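Local coordinates for protein NADH-rubredoxin oxidoreductase (Clostridium acetobutylicum, PDB 3KLJ) that catalyses the NADH-dependent reduction of rubredoxin by means of FAD, supplying electrons through rubredoxin to enzymes that scavenge dioxygen in an obligate anaerobe, at residues Leu157-Ala162 with Leu307-Ile312; Glu53-Asn58 with Gln163-Ser168; Pro171-Ile176 with Gly202-Thr207. All coordinates share one frame; numbering follows the deposited sequence.

Contact 1. Residues Leu157-Ala162 with Leu307-Ile312. With FAD (flavin-adenine dinucleotide), chain B.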
loop_
_atom_site.group_PDB
_atom_site.type_symbol
_atom_site.label_atom_id
_atom_site.label_comp_id
_atom_site.label_asym_id
_atom_site.label_seq_id
_atom_site.Cartn_x
_atom_site.Cartn_y
_atom_site.Cartn_z
ATOM N N LEU A 157 8.352 0.206 -2.906
ATOM C CA LEU A 157 7.910 -0.745 -3.917
ATOM C C LEU A 157 8.866 -0.789 -5.112
ATOM O O LEU A 157 9.175 -1.866 -5.627
ATOM C CB LEU A 157 6.471 -0.422 -4.344
ATOM C CG LEU A 157 5.806 -1.120 -5.542
ATOM C CD1 LEU A 157 6.161 -2.602 -5.644
ATOM C CD2 LEU A 157 4.309 -0.934 -5.439
ATOM N N GLY A 158 9.348 0.376 -5.535
ATOM C CA GLY A 158 10.310 0.451 -6.636
ATOM C C GLY A 158 11.597 -0.300 -6.327
ATOM O O GLY A 158 12.139 -1.012 -7.176
ATOM N N ILE A 159 12.076 -0.140 -5.098
ATOM C CA ILE A 159 13.270 -0.842 -4.631
ATOM C C ILE A 159 13.039 -2.351 -4.506
ATOM O O ILE A 159 13.832 -3.135 -5.018
ATOM C CB ILE A 159 13.831 -0.243 -3.317
ATOM C CG1 ILE A 159 14.020 1.272 -3.460
ATOM C CG2 ILE A 159 15.191 -0.843 -3.016
ATOM C CD1 ILE A 159 14.164 2.014 -2.143
ATOM N N GLU A 160 11.951 -2.755 -3.851
ATOM C CA GLU A 160 11.605 -4.176 -3.754
ATOM C C GLU A 160 11.454 -4.856 -5.121
ATOM O O GLU A 160 11.895 -5.992 -5.288
ATOM C CB GLU A 160 10.337 -4.382 -2.929
ATOM C CG GLU A 160 10.519 -4.108 -1.441
ATOM C CD GLU A 160 9.257 -4.336 -0.644
ATOM O OE1 GLU A 160 8.184 -4.527 -1.250
ATOM O OE2 GLU A 160 9.333 -4.317 0.599
ATOM N N LEU A 161 10.827 -4.160 -6.075
ATOM C CA LEU A 161 10.616 -4.689 -7.432
ATOM C C LEU A 161 11.944 -4.932 -8.131
ATOM O O LEU A 161 12.130 -5.970 -8.776
ATOM C CB LEU A 161 9.746 -3.748 -8.271
ATOM C CG LEU A 161 9.430 -4.099 -9.740
ATOM C CD1 LEU A 161 9.018 -5.542 -9.912
ATOM C CD2 LEU A 161 8.326 -3.199 -10.246
ATOM N N ALA A 162 12.861 -3.974 -7.992
ATOM C CA ALA A 162 14.204 -4.082 -8.554
ATOM C C ALA A 162 14.896 -5.360 -8.090
ATOM O O ALA A 162 15.429 -6.103 -8.912
ATOM C CB ALA A 162 15.038 -2.860 -8.201
ATOM N N LEU A 307 11.902 -2.270 5.067
ATOM C CA LEU A 307 11.279 -2.826 3.889
ATOM C C LEU A 307 11.947 -4.175 3.720
ATOM O O LEU A 307 12.964 -4.451 4.357
ATOM C CB LEU A 307 11.485 -1.923 2.667
ATOM C CG LEU A 307 12.831 -1.717 1.956
ATOM C CD1 LEU A 307 12.620 -0.940 0.661
ATOM C CD2 LEU A 307 13.861 -1.017 2.824
ATOM N N LYS A 308 11.371 -5.027 2.884
ATOM C CA LYS A 308 11.883 -6.381 2.745
ATOM C C LYS A 308 13.015 -6.429 1.714
ATOM O O LYS A 308 13.240 -7.469 1.085
ATOM C CB LYS A 308 10.748 -7.343 2.366
ATOM C CG LYS A 308 9.508 -7.266 3.257
ATOM C CD LYS A 308 8.264 -7.633 2.460
ATOM C CE LYS A 308 6.990 -7.450 3.267
ATOM N NZ LYS A 308 5.796 -7.870 2.468
ATOM N N VAL A 309 13.739 -5.316 1.552
ATOM C CA VAL A 309 14.693 -5.201 0.437
ATOM C C VAL A 309 16.139 -5.487 0.809
ATOM O O VAL A 309 16.651 -4.977 1.806
ATOM C CB VAL A 309 14.588 -3.857 -0.332
ATOM C CG1 VAL A 309 15.603 -2.834 0.173
ATOM C CG2 VAL A 309 14.754 -4.095 -1.838
ATOM N N SER A 310 16.766 -6.325 -0.018
ATOM C CA SER A 310 18.195 -6.637 0.041
ATOM C C SER A 310 18.718 -6.909 1.451
ATOM O O SER A 310 19.912 -6.757 1.722
ATOM C CB SER A 310 18.997 -5.524 -0.640
ATOM O OG SER A 310 18.564 -5.339 -1.976
ATOM N N GLY A 311 17.810 -7.323 2.335
ATOM C CA GLY A 311 18.128 -7.592 3.730
ATOM C C GLY A 311 18.526 -6.351 4.503
ATOM O O GLY A 311 19.306 -6.447 5.444
ATOM N N ILE A 312 18.000 -5.193 4.090
ATOM C CA ILE A 312 18.210 -3.908 4.781
ATOM C C ILE A 312 16.881 -3.395 5.334
ATOM O O ILE A 312 15.934 -3.152 4.575
ATOM C CB ILE A 312 18.823 -2.818 3.865
ATOM C CG1 ILE A 312 20.076 -3.341 3.157
ATOM C CG2 ILE A 312 19.159 -1.569 4.680
ATOM C CD1 ILE A 312 20.646 -2.386 2.138
HETATM P PA FAD B . -7.023 -4.068 -3.230
HETATM O O1A FAD B . -6.558 -3.098 -4.284
HETATM O O2A FAD B . -5.961 -5.071 -2.848
HETATM O O5B FAD B . -8.332 -4.825 -3.742
HETATM C C5B FAD B . -9.416 -4.106 -4.301
HETATM C C4B FAD B . -10.059 -4.941 -5.409
HETATM O O4B FAD B . -11.226 -4.278 -5.892
HETATM C C3B FAD B . -9.118 -5.096 -6.601
HETATM O O3B FAD B . -9.028 -6.469 -6.945
HETATM C C2B FAD B . -9.755 -4.288 -7.716
HETATM O O2B FAD B . -9.592 -4.889 -8.981
HETATM C C1B FAD B . -11.222 -4.274 -7.310
HETATM N N9A FAD B . -11.973 -3.123 -7.842
HETATM C C8A FAD B . -11.518 -1.846 -8.038
HETATM N N7A FAD B . -12.531 -1.101 -8.539
HETATM C C5A FAD B . -13.627 -1.876 -8.659
HETATM C C6A FAD B . -14.918 -1.617 -9.123
HETATM N N6A FAD B . -15.172 -0.497 -9.802
HETATM N N1A FAD B . -15.844 -2.646 -9.132
HETATM C C2A FAD B . -15.500 -3.910 -8.692
HETATM N N3A FAD B . -14.216 -4.161 -8.246
HETATM C C4A FAD B . -13.292 -3.155 -8.225
HETATM N N1 FAD B . 1.028 -3.326 2.041
HETATM C C2 FAD B . 1.712 -3.527 3.221
HETATM O O2 FAD B . 1.165 -3.277 4.281
HETATM N N3 FAD B . 2.995 -4.035 3.219
HETATM C C4 FAD B . 3.612 -4.331 2.027
HETATM O O4 FAD B . 4.766 -4.769 2.060
HETATM C C4X FAD B . 2.937 -4.118 0.817
HETATM N N5 FAD B . 3.534 -4.417 -0.399
HETATM C C5X FAD B . 2.857 -4.209 -1.586
HETATM C C6 FAD B . 3.470 -4.508 -2.811
HETATM C C7 FAD B . 2.765 -4.303 -4.008
HETATM C C7M FAD B . 3.416 -4.620 -5.322
HETATM C C8 FAD B . 1.467 -3.792 -3.979
HETATM C C8M FAD B . 0.689 -3.555 -5.249
HETATM C C9 FAD B . 0.869 -3.493 -2.760
HETATM C C9A FAD B . 1.557 -3.704 -1.562
HETATM N N10 FAD B . 0.949 -3.408 -0.343
HETATM C C10 FAD B . 1.635 -3.616 0.838
HETATM C "C1'" FAD B . -0.433 -2.844 -0.312
HETATM C "C2'" FAD B . -1.489 -3.893 -0.034
HETATM O "O2'" FAD B . -1.508 -4.803 -1.115
HETATM C "C3'" FAD B . -2.817 -3.171 0.080
HETATM O "O3'" FAD B . -2.810 -2.348 1.232
HETATM C "C4'" FAD B . -4.005 -4.113 0.173
HETATM O "O4'" FAD B . -4.033 -4.990 -0.946
HETATM C "C5'" FAD B . -5.280 -3.279 0.163
HETATM O "O5'" FAD B . -6.361 -4.169 0.053
HETATM P P FAD B . -7.763 -3.642 -0.477
HETATM O O1P FAD B . -8.759 -4.790 -0.439
HETATM O O2P FAD B . -8.206 -2.411 0.275
HETATM O O3P FAD B . -7.493 -3.154 -1.993
#
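E160 and V309 bring the two backbones nearest each other, with 5.3 Å between their CA atoms, where a turn of helix 156-168 faces the end of strand 306-309. The local axes of helix 157-162 and strand 307-309 approach to 7.9 Å and run in roughly the same direction, 29° apart. A cis peptide bond precedes L307 in this short, loosely paired strand, and from V309 the chain reverses through a type I' turn to I312.

The polar link comes from E160. Its side chain is extended beyond CG (chi2 -179°), and OE2 accepts the backbone N-H of K308 on its anti side, somewhat out of the carboxylate plane, over a K308 N to E160 OE2 distance of 3.1 Å and at 159°. CB, CG and CD of K308 pass the same oxygen, so the carboxylate is bordered by the lysine's aliphatic chain. K308 NZ lies 5.4 Å from E160 OE2, not in contact. NZ instead makes a weak hydrogen bond of 3.3 Å to FAD O4.

Beside this bond the contact is apolar. I159 and V309 meet at about a right angle, and their CG2 atoms are tight at 3.5 Å; V309 CG2 also rests 3.4 Å from I159 O. L198 of helix 188-199 touches both side chains. L307 CD1 packs more loosely near I159 CB.

At the flavin's other end, L157 CD1 reaches FAD C7M at 3.4 Å. The arrangement belongs to the glutathione reductase fold: the helix that starts within what appears to be a Rossmann-type GxGxxG motif, which includes G158, and the first strand of the C-terminal domain's sheet meet beside the isoalloxazine ring, and both supply residues to its pocket.

Contact 2. Residues Glu53-Asn58 with Gln163-Ser168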
loop_
_atom_site.group_PDB
_atom_site.type_symbol
_atom_site.label_atom_id
_atom_site.label_comp_id
_atom_site.label_asym_id
_atom_site.label_seq_id
_atom_site.Cartn_x
_atom_site.Cartn_y
_atom_site.Cartn_z
ATOM N N GLU A 53 6.955 -11.900 -5.422
ATOM C CA GLU A 53 7.339 -13.318 -5.437
ATOM C C GLU A 53 6.921 -14.045 -6.713
ATOM O O GLU A 53 7.536 -15.050 -7.096
ATOM C CB GLU A 53 6.786 -14.048 -4.215
ATOM C CG GLU A 53 7.293 -13.498 -2.899
ATOM C CD GLU A 53 6.846 -14.319 -1.716
ATOM O OE1 GLU A 53 7.085 -15.547 -1.709
ATOM O OE2 GLU A 53 6.255 -13.732 -0.782
ATOM N N ILE A 54 5.874 -13.542 -7.357
ATOM C CA ILE A 54 5.466 -14.023 -8.674
ATOM C C ILE A 54 6.637 -13.790 -9.637
ATOM O O ILE A 54 6.994 -14.663 -10.428
ATOM C CB ILE A 54 4.174 -13.287 -9.182
ATOM C CG1 ILE A 54 3.018 -13.414 -8.177
ATOM C CG2 ILE A 54 3.780 -13.750 -10.585
ATOM C CD1 ILE A 54 2.643 -14.836 -7.785
ATOM N N ILE A 55 7.249 -12.613 -9.524
ATOM C CA ILE A 55 8.433 -12.265 -10.298
ATOM C C ILE A 55 9.678 -13.012 -9.769
ATOM O O ILE A 55 10.297 -13.766 -10.513
ATOM C CB ILE A 55 8.639 -10.719 -10.340
ATOM C CG1 ILE A 55 7.500 -10.054 -11.130
ATOM C CG2 ILE A 55 9.992 -10.359 -10.953
ATOM C CD1 ILE A 55 7.219 -8.615 -10.748
ATOM N N ALA A 56 10.019 -12.830 -8.489
ATOM C CA ALA A 56 11.261 -13.396 -7.925
ATOM C C ALA A 56 11.358 -14.931 -7.854
ATOM O O ALA A 56 12.445 -15.491 -8.034
ATOM C CB ALA A 56 11.567 -12.781 -6.545
ATOM N N LYS A 57 10.241 -15.600 -7.573
ATOM C CA LYS A 57 10.248 -17.052 -7.339
ATOM C C LYS A 57 9.460 -17.846 -8.373
ATOM O O LYS A 57 9.334 -19.077 -8.253
ATOM C CB LYS A 57 9.713 -17.376 -5.941
ATOM C CG LYS A 57 10.691 -17.106 -4.776
ATOM C CD LYS A 57 9.936 -17.250 -3.465
ATOM C CE LYS A 57 10.816 -17.000 -2.247
ATOM N NZ LYS A 57 9.935 -16.837 -1.060
ATOM N N ASN A 58 8.950 -17.152 -9.391
ATOM C CA ASN A 58 8.159 -17.793 -10.450
ATOM C C ASN A 58 6.910 -18.491 -9.885
ATOM O O ASN A 58 6.488 -19.536 -10.386
ATOM C CB ASN A 58 9.036 -18.768 -11.265
ATOM C CG ASN A 58 8.331 -19.316 -12.496
ATOM O OD1 ASN A 58 7.658 -18.586 -13.217
ATOM N ND2 ASN A 58 8.483 -20.613 -12.734
ATOM N N GLN A 163 14.871 -5.614 -6.781
ATOM C CA GLN A 163 15.451 -6.837 -6.226
ATOM C C GLN A 163 14.750 -8.082 -6.761
ATOM O O GLN A 163 15.411 -9.052 -7.126
ATOM C CB GLN A 163 15.419 -6.841 -4.692
ATOM C CG GLN A 163 16.117 -8.057 -4.049
ATOM C CD GLN A 163 17.615 -8.154 -4.373
ATOM O OE1 GLN A 163 18.017 -8.699 -5.407
ATOM N NE2 GLN A 163 18.441 -7.641 -3.475
ATOM N N ALA A 164 13.418 -8.052 -6.792
ATOM C CA ALA A 164 12.640 -9.168 -7.346
ATOM C C ALA A 164 13.041 -9.481 -8.787
ATOM O O ALA A 164 13.157 -10.646 -9.163
ATOM C CB ALA A 164 11.154 -8.889 -7.254
ATOM N N ILE A 165 13.256 -8.437 -9.582
ATOM C CA ILE A 165 13.660 -8.597 -10.972
ATOM C C ILE A 165 15.104 -9.109 -11.078
ATOM O O ILE A 165 15.392 -9.933 -11.955
ATOM C CB ILE A 165 13.443 -7.308 -11.801
ATOM C CG1 ILE A 165 11.955 -6.947 -11.831
ATOM C CG2 ILE A 165 13.961 -7.492 -13.238
ATOM C CD1 ILE A 165 11.664 -5.592 -12.420
ATOM N N ILE A 166 15.989 -8.622 -10.200
ATOM C CA ILE A 166 17.351 -9.164 -10.077
ATOM C C ILE A 166 17.265 -10.650 -9.737
ATOM O O ILE A 166 17.851 -11.478 -10.428
ATOM C CB ILE A 166 18.226 -8.454 -8.988
ATOM C CG1 ILE A 166 18.293 -6.928 -9.170
ATOM C CG2 ILE A 166 19.632 -9.076 -8.919
ATOM C CD1 ILE A 166 18.687 -6.452 -10.545
ATOM N N ASP A 167 16.504 -10.976 -8.692
ATOM C CA ASP A 167 16.332 -12.364 -8.255
ATOM C C ASP A 167 15.823 -13.308 -9.351
ATOM O O ASP A 167 16.207 -14.475 -9.383
ATOM C CB ASP A 167 15.396 -12.439 -7.050
ATOM C CG ASP A 167 16.012 -11.862 -5.781
ATOM O OD1 ASP A 167 15.274 -11.763 -4.781
ATOM O OD2 ASP A 167 17.205 -11.500 -5.776
ATOM N N SER A 168 14.954 -12.806 -10.228
ATOM C CA SER A 168 14.400 -13.610 -11.324
ATOM C C SER A 168 15.447 -13.943 -12.389
ATOM O O SER A 168 15.275 -14.891 -13.164
ATOM C CB SER A 168 13.191 -12.910 -11.957
ATOM O OG SER A 168 13.592 -11.814 -12.760
#
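I55 and A56 on one helix meet A164, I165, D167 and S168 on the other, and small side chains at the centre allow the backbones to come close: the CA atoms of A56 and A164 are 4.5 Å apart. The methyl branch of I55 does most of the touching. CG2 stands anti to the backbone N and beside the carbonyl carbon, and from there it lies 3.6 Å from A164 O, with A164 CB and I165 CG1 as its apolar neighbours. Alongside it, A56 CB faces A164 CB at 4.0 Å and D167 CB at 3.9 Å, while the CA-H of A56 is directed at A164 O.

S168 presents its carbon to the other helix: CB comes to 3.3 Å from I55 O. Its hydroxyl is turned back to its own helix, OG lying between the backbone N and the carbonyl carbon (chi1 74°) and donating a 2.7 Å hydrogen bond to I165 O.

The seam is a domain interface, packing the end of helix 51-56 of the FAD-binding domain on the C-terminal half of helix 156-168 of the NADH-binding domain. Helix 133-146 adjoins both, with K140 against I55 and C143 against I165, and beyond I165 lie A149 and I151 of strand 149-152 and A172 of strand 172-175.

Contact 3. Residues Pro171-Ile176 with Gly202-Thr207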
loop_
_atom_site.group_PDB
_atom_site.type_symbol
_atom_site.label_atom_id
_atom_site.label_comp_id
_atom_site.label_asym_id
_atom_site.label_seq_id
_atom_site.Cartn_x
_atom_site.Cartn_y
_atom_site.Cartn_z
ATOM N N PRO A 171 18.847 -8.082 -14.931
ATOM C CA PRO A 171 19.397 -6.833 -14.385
ATOM C C PRO A 171 18.342 -5.724 -14.310
ATOM O O PRO A 171 17.413 -5.697 -15.115
ATOM C CB PRO A 171 20.485 -6.452 -15.391
ATOM C CG PRO A 171 20.831 -7.728 -16.096
ATOM C CD PRO A 171 19.564 -8.519 -16.144
ATOM N N ALA A 172 18.494 -4.825 -13.344
ATOM C CA ALA A 172 17.546 -3.737 -13.136
ATOM C C ALA A 172 18.211 -2.588 -12.385
ATOM O O ALA A 172 19.066 -2.810 -11.524
ATOM C CB ALA A 172 16.329 -4.234 -12.365
ATOM N N SER A 173 17.828 -1.364 -12.733
ATOM C CA SER A 173 18.271 -0.180 -12.010
ATOM C C SER A 173 17.098 0.782 -11.824
ATOM O O SER A 173 16.036 0.625 -12.453
ATOM C CB SER A 173 19.475 0.486 -12.706
ATOM O OG SER A 173 19.129 1.034 -13.966
ATOM N N ILE A 174 17.276 1.758 -10.939
ATOM C CA ILE A 174 16.206 2.686 -10.598
ATOM C C ILE A 174 16.583 4.101 -11.019
ATOM O O ILE A 174 17.749 4.486 -10.937
ATOM C CB ILE A 174 15.903 2.640 -9.081
ATOM C CG1 ILE A 174 15.465 1.231 -8.672
ATOM C CG2 ILE A 174 14.843 3.680 -8.679
ATOM C CD1 ILE A 174 15.581 0.953 -7.153
ATOM N N GLY A 175 15.590 4.864 -11.464
ATOM C CA GLY A 175 15.763 6.285 -11.737
ATOM C C GLY A 175 14.815 7.100 -10.880
ATOM O O GLY A 175 13.616 6.810 -10.819
ATOM N N ILE A 176 15.356 8.103 -10.192
ATOM C CA ILE A 176 14.567 9.000 -9.335
ATOM C C ILE A 176 14.880 10.447 -9.712
ATOM O O ILE A 176 15.953 10.725 -10.248
ATOM C CB ILE A 176 14.819 8.753 -7.801
ATOM C CG1 ILE A 176 16.253 9.122 -7.394
ATOM C CG2 ILE A 176 14.516 7.311 -7.418
ATOM C CD1 ILE A 176 16.523 9.001 -5.894
ATOM N N GLY A 202 24.500 -3.922 -5.683
ATOM C CA GLY A 202 24.204 -4.018 -7.108
ATOM C C GLY A 202 22.885 -3.410 -7.547
ATOM O O GLY A 202 22.510 -3.536 -8.711
ATOM N N ILE A 203 22.168 -2.766 -6.625
ATOM C CA ILE A 203 20.959 -2.028 -6.992
ATOM C C ILE A 203 21.333 -0.560 -7.225
ATOM O O ILE A 203 21.510 0.209 -6.277
ATOM C CB ILE A 203 19.808 -2.215 -5.951
ATOM C CG1 ILE A 203 19.370 -3.683 -5.916
ATOM C CG2 ILE A 203 18.591 -1.337 -6.291
ATOM C CD1 ILE A 203 18.314 -3.998 -4.879
ATOM N N LYS A 204 21.491 -0.192 -8.494
ATOM C CA LYS A 204 21.861 1.169 -8.868
ATOM C C LYS A 204 20.658 2.102 -8.892
ATOM O O LYS A 204 19.583 1.738 -9.378
ATOM C CB LYS A 204 22.612 1.195 -10.210
ATOM C CG LYS A 204 22.263 2.382 -11.115
ATOM C CD LYS A 204 23.474 3.186 -11.563
ATOM C CE LYS A 204 23.785 4.309 -10.570
ATOM N NZ LYS A 204 24.567 5.421 -11.200
ATOM N N ILE A 205 20.841 3.296 -8.337
ATOM C CA ILE A 205 19.814 4.333 -8.385
ATOM C C ILE A 205 20.375 5.571 -9.074
ATOM O O ILE A 205 21.352 6.175 -8.605
ATOM C CB ILE A 205 19.252 4.713 -6.984
ATOM C CG1 ILE A 205 18.698 3.479 -6.259
ATOM C CG2 ILE A 205 18.159 5.774 -7.141
ATOM C CD1 ILE A 205 18.221 3.719 -4.812
ATOM N N TYR A 206 19.763 5.930 -10.199
ATOM C CA TYR A 206 20.119 7.155 -10.899
ATOM C C TYR A 206 19.383 8.294 -10.221
ATOM O O TYR A 206 18.151 8.315 -10.194
ATOM C CB TYR A 206 19.729 7.080 -12.373
ATOM C CG TYR A 206 20.527 6.085 -13.184
ATOM C CD1 TYR A 206 21.724 6.456 -13.797
ATOM C CD2 TYR A 206 20.081 4.775 -13.343
ATOM C CE1 TYR A 206 22.460 5.537 -14.556
ATOM C CE2 TYR A 206 20.801 3.855 -14.093
ATOM C CZ TYR A 206 21.982 4.237 -14.698
ATOM O OH TYR A 206 22.683 3.309 -15.436
ATOM N N THR A 207 20.143 9.231 -9.665
ATOM C CA THR A 207 19.558 10.325 -8.896
ATOM C C THR A 207 19.524 11.595 -9.714
ATOM O O THR A 207 20.292 11.741 -10.665
ATOM C CB THR A 207 20.317 10.576 -7.565
ATOM O OG1 THR A 207 21.688 10.893 -7.851
ATOM C CG2 THR A 207 20.249 9.346 -6.691
#
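I174 and G175 pair with I205 and Y206 where strand 172-175 meets the edge strand 204-206 of a Rossmann-type parallel sheet, the two joined through helix 188-199 in a beta-alpha-beta crossover. The strand axes are 4.4 Å apart at closest and twisted by 30°.

Three backbone hydrogen bonds alternate between the strands. I174 N donates to K204 O at 2.8 Å. I174 O in turn accepts Y206 N at 2.6 Å. The third runs from I176 N to Y206 O at 2.8 Å, nearly along the C=O axis. Two of these acceptors have a further, weaker partner: the CA-H of I205 points at I174 O, and that of G175 at Y206 O. I176 O and Y206 O lie 3.3 Å apart, but both are acceptors and do not bond; I176 O is served by the hydroxyl of S209. S173 and G175 use their backbone groups on the other neighbour, bonding to A149, I151 and G153, which places strand 172-175 inside the sheet. Before the edge strand, G202 closes helix 188-199 as the C-prime residue of a Schellman motif, in which I203 N bonds to L198 O.

I174 and I205 lie side by side on the face opposite S173 and Y206, flanked by I203 and I176 from the strand ends. I174 CD1 meets I203 CG2. I176 lies aslant to I205 and alongside T207, its CD1 reaching I205 CG2 and T207 CG2, each at 3.8 Å. I159 and A162 of helix 156-168 pack on I174 from this side.

On the other face, F150 of strand 149-152 and L217 of helix 215-220 cover S173 and Y206. K204 CD lies over the rim of one face of the Y206 ring, 3.6 Å above its plane, and S173 OG approaches the ring edge in plane, 3.3 Å from Y206 CE2.

Helix 156-168 is shared by contacts 1 and 2 and packs on contact 3. Its N-terminal half enters contact 1 and its C-terminal half contact 2, with centres 11 Å apart; strand 172-175, the next element in the chain, enters contact 3, whose centre is 12 Å from contact 1 and 16 Å from contact 2. I174 CD1 packs against I159 CA and A162 CB, and L161 CD1 touches I55 CD1. Along the chain, contacts 1 and 2 interleave, while contact 3 falls between the segments of contact 1 and after those of contact 2. Contact 3 forms the edge of the NADH-binding domain's sheet; contact 1, beside the flavin, joins that domain to the C-terminal domain, and contact 2 to the FAD-binding domain.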